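Long-range contact in phage-like element PBSX protein XkdM (Bacillus subtilis, PDB 2GUJ), which probably forms the tail tube of the phage-like element PBSX, a defective prophage of Bacillus subtilis: residues 70-78 with 111-119. Sequence-based numbering, arbitrary orientation.
Sequences FVLLMMDYV and FDSAKIASL
Met74, a selenomethionine, crosses Ile116 at a slant, its terminal CE 3.5 Å from Ile116 CD1 and its CG beside Ile116 CG2. CG stands anti to the carbonyl carbon (chi1 -70°), and further bends at the next two torsions curl the chain, carrying CE over the first turn of helix 113-117 to meet the CA, CB and OG of Ser113. The two branches of Ile116 divide the work: CG1 carries CD1 to the selenium end of Met74, while CG2 reaches Phe70 CE2 at 3.7 Å, approaching the ring obliquely. Met74 CG also rests 3.8 Å above one face of that ring, displaced toward its rim, which links Phe70, Met74 and Ile116 into one apolar cluster. Toward the C-terminal end of helix 113-117, Ala117 CB meets the SE and CE of Met75, whose chain, bent at chi2 and chi3, doubles back from a bond that starts out away from that helix. Val71 CG1 packs against the backbone of Ala117, near its CA and O. At the other end Val78 CB packs on Ser113 CB at 3.5 Å. The residues meeting Val71, Met75 and Val78 are short, Ser113, Ala114 and Ala117, and the segment axes approach to 8.5 Å. Ser113 OG is hydrogen-bonded to Asp83 OD1 and Ser82 O, tying this first turn to the loop after helix 68-79. This apolar helix-helix packing, roughly antiparallel (150°), belongs to the phage tail tube protein fold and lies beside its antiparallel sheet, where Phe86 of strand 86-92 is touched by Phe70, Met74 and Ile116 alike.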
loop_
_atom_site.group_PDB
_atom_site.type_symbol
_atom_site.label_atom_id
_atom_site.label_comp_id
_atom_site.label_asym_id
_atom_site.label_seq_id
_atom_site.Cartn_x
_atom_site.Cartn_y
_atom_site.Cartn_z
ATOM N N PHE B 70 7.126 18.380 -16.487
ATOM C CA PHE B 70 6.912 17.907 -15.125
ATOM C C PHE B 70 8.101 17.088 -14.611
ATOM O O PHE B 70 8.673 17.403 -13.565
ATOM C CB PHE B 70 5.625 17.075 -15.062
ATOM C CG PHE B 70 5.231 16.675 -13.672
ATOM C CD1 PHE B 70 5.183 17.620 -12.645
ATOM C CD2 PHE B 70 4.912 15.355 -13.386
ATOM C CE1 PHE B 70 4.823 17.254 -11.355
ATOM C CE2 PHE B 70 4.552 14.979 -12.107
ATOM C CZ PHE B 70 4.509 15.930 -11.088
ATOM N N VAL B 71 8.476 16.041 -15.341
ATOM C CA VAL B 71 9.599 15.218 -14.914
ATOM C C VAL B 71 10.782 16.118 -14.599
ATOM O O VAL B 71 11.242 16.174 -13.455
ATOM C CB VAL B 71 10.008 14.235 -15.997
ATOM C CG1 VAL B 71 10.586 12.992 -15.353
ATOM C CG2 VAL B 71 8.811 13.900 -16.864
ATOM N N LEU B 72 11.258 16.832 -15.616
ATOM C CA LEU B 72 12.378 17.755 -15.446
ATOM C C LEU B 72 12.088 18.645 -14.248
ATOM O O LEU B 72 12.977 18.932 -13.449
ATOM C CB LEU B 72 12.574 18.631 -16.695
ATOM C CG LEU B 72 13.513 19.846 -16.548
ATOM C CD1 LEU B 72 14.860 19.392 -16.015
ATOM C CD2 LEU B 72 13.698 20.560 -17.893
ATOM N N LEU B 73 10.841 19.076 -14.112
ATOM C CA LEU B 73 10.515 19.914 -12.980
ATOM C C LEU B 73 10.860 19.156 -11.705
ATOM O O LEU B 73 11.683 19.607 -10.906
ATOM C CB LEU B 73 9.038 20.299 -12.991
ATOM C CG LEU B 73 8.644 21.315 -11.909
ATOM C CD1 LEU B 73 8.474 20.622 -10.562
ATOM C CD2 LEU B 73 9.712 22.410 -11.832
HETATM N N MSE B 74 10.245 17.992 -11.527
HETATM C CA MSE B 74 10.497 17.183 -10.347
HETATM C C MSE B 74 11.984 16.996 -10.110
HETATM O O MSE B 74 12.430 17.000 -8.974
HETATM C CB MSE B 74 9.826 15.819 -10.486
HETATM C CG MSE B 74 8.310 15.864 -10.418
HETATM SE SE MSE B 74 7.675 16.895 -8.875
HETATM C CE MSE B 74 8.457 15.845 -7.428
HETATM N N MSE B 75 12.753 16.837 -11.180
HETATM C CA MSE B 75 14.188 16.643 -11.034
HETATM C C MSE B 75 14.790 17.832 -10.304
HETATM O O MSE B 75 15.514 17.672 -9.326
HETATM C CB MSE B 75 14.847 16.504 -12.402
HETATM C CG MSE B 75 16.216 15.838 -12.361
HETATM SE SE MSE B 75 16.072 13.942 -11.887
HETATM C CE MSE B 75 15.803 13.146 -13.653
ATOM N N ASP B 76 14.480 19.030 -10.784
ATOM C CA ASP B 76 14.994 20.240 -10.169
ATOM C C ASP B 76 14.636 20.257 -8.696
ATOM O O ASP B 76 15.317 20.895 -7.887
ATOM C CB ASP B 76 14.427 21.473 -10.871
ATOM C CG ASP B 76 15.473 22.201 -11.703
ATOM O OD1 ASP B 76 15.969 21.623 -12.698
ATOM O OD2 ASP B 76 15.804 23.355 -11.354
ATOM N N TYR B 77 13.572 19.540 -8.347
ATOM C CA TYR B 77 13.140 19.482 -6.958
ATOM C C TYR B 77 13.966 18.510 -6.139
ATOM O O TYR B 77 14.470 18.857 -5.065
ATOM C CB TYR B 77 11.662 19.115 -6.875
ATOM C CG TYR B 77 10.792 20.312 -6.595
ATOM C CD1 TYR B 77 11.008 21.095 -5.469
ATOM C CD2 TYR B 77 9.717 20.634 -7.419
ATOM C CE1 TYR B 77 10.178 22.157 -5.160
ATOM C CE2 TYR B 77 8.871 21.703 -7.118
ATOM C CZ TYR B 77 9.110 22.455 -5.980
ATOM O OH TYR B 77 8.266 23.482 -5.638
ATOM N N VAL B 78 14.112 17.293 -6.646
ATOM C CA VAL B 78 14.888 16.297 -5.932
ATOM C C VAL B 78 16.320 16.778 -5.879
ATOM O O VAL B 78 17.081 16.371 -5.008
ATOM C CB VAL B 78 14.817 14.920 -6.602
ATOM C CG1 VAL B 78 15.222 15.020 -8.054
ATOM C CG2 VAL B 78 15.694 13.950 -5.852
ATOM N N PHE B 111 4.384 12.904 -3.021
ATOM C CA PHE B 111 5.210 11.742 -3.365
ATOM C C PHE B 111 6.685 12.052 -3.198
ATOM O O PHE B 111 7.066 13.148 -2.796
ATOM C CB PHE B 111 5.048 11.320 -4.822
ATOM C CG PHE B 111 3.748 11.697 -5.423
ATOM C CD1 PHE B 111 3.489 13.016 -5.792
ATOM C CD2 PHE B 111 2.772 10.728 -5.629
ATOM C CE1 PHE B 111 2.265 13.367 -6.363
ATOM C CE2 PHE B 111 1.549 11.051 -6.194
ATOM C CZ PHE B 111 1.284 12.373 -6.567
ATOM N N ASP B 112 7.511 11.067 -3.525
ATOM C CA ASP B 112 8.954 11.229 -3.469
ATOM C C ASP B 112 9.324 11.675 -4.883
ATOM O O ASP B 112 9.024 10.993 -5.866
ATOM C CB ASP B 112 9.628 9.896 -3.111
ATOM C CG ASP B 112 11.154 9.994 -3.048
ATOM O OD1 ASP B 112 11.697 10.815 -2.276
ATOM O OD2 ASP B 112 11.825 9.234 -3.772
ATOM N N SER B 113 9.951 12.839 -4.974
ATOM C CA SER B 113 10.349 13.406 -6.254
ATOM C C SER B 113 10.926 12.355 -7.182
ATOM O O SER B 113 10.346 12.039 -8.221
ATOM C CB SER B 113 11.386 14.487 -6.016
ATOM O OG SER B 113 10.930 15.377 -5.023
ATOM N N ALA B 114 12.083 11.833 -6.787
ATOM C CA ALA B 114 12.792 10.812 -7.543
ATOM C C ALA B 114 11.824 9.798 -8.117
ATOM O O ALA B 114 11.835 9.515 -9.322
ATOM C CB ALA B 114 13.794 10.104 -6.647
ATOM N N LYS B 115 10.992 9.243 -7.240
ATOM C CA LYS B 115 10.006 8.249 -7.653
ATOM C C LYS B 115 9.237 8.728 -8.873
ATOM O O LYS B 115 8.861 7.924 -9.728
ATOM C CB LYS B 115 9.038 7.947 -6.506
ATOM C CG LYS B 115 9.541 6.869 -5.525
ATOM C CD LYS B 115 8.851 6.988 -4.172
ATOM C CE LYS B 115 7.334 7.073 -4.324
ATOM N NZ LYS B 115 6.620 7.247 -3.025
ATOM N N ILE B 116 9.011 10.034 -8.963
ATOM C CA ILE B 116 8.300 10.570 -10.110
ATOM C C ILE B 116 9.200 10.732 -11.333
ATOM O O ILE B 116 8.805 10.380 -12.445
ATOM C CB ILE B 116 7.654 11.912 -9.801
ATOM C CG1 ILE B 116 6.934 11.843 -8.462
ATOM C CG2 ILE B 116 6.637 12.243 -10.885
ATOM C CD1 ILE B 116 6.342 13.171 -8.030
ATOM N N ALA B 117 10.408 11.251 -11.130
ATOM C CA ALA B 117 11.358 11.427 -12.224
ATOM C C ALA B 117 11.572 10.085 -12.909
ATOM O O ALA B 117 11.801 10.010 -14.119
ATOM C CB ALA B 117 12.678 11.941 -11.687
ATOM N N SER B 118 11.482 9.021 -12.120
ATOM C CA SER B 118 11.677 7.661 -12.616
ATOM C C SER B 118 10.558 7.146 -13.525
ATOM O O SER B 118 10.631 6.026 -14.039
ATOM C CB SER B 118 11.859 6.709 -11.428
ATOM O OG SER B 118 11.714 5.350 -11.813
ATOM N N LEU B 119 9.526 7.956 -13.723
ATOM C CA LEU B 119 8.409 7.559 -14.575
ATOM C C LEU B 119 8.750 7.476 -16.058
ATOM O O LEU B 119 7.950 6.969 -16.851
ATOM C CB LEU B 119 7.232 8.512 -14.387
ATOM C CG LEU B 119 6.328 8.166 -13.208
ATOM C CD1 LEU B 119 7.158 7.957 -11.955
ATOM C CD2 LEU B 119 5.317 9.276 -13.011
#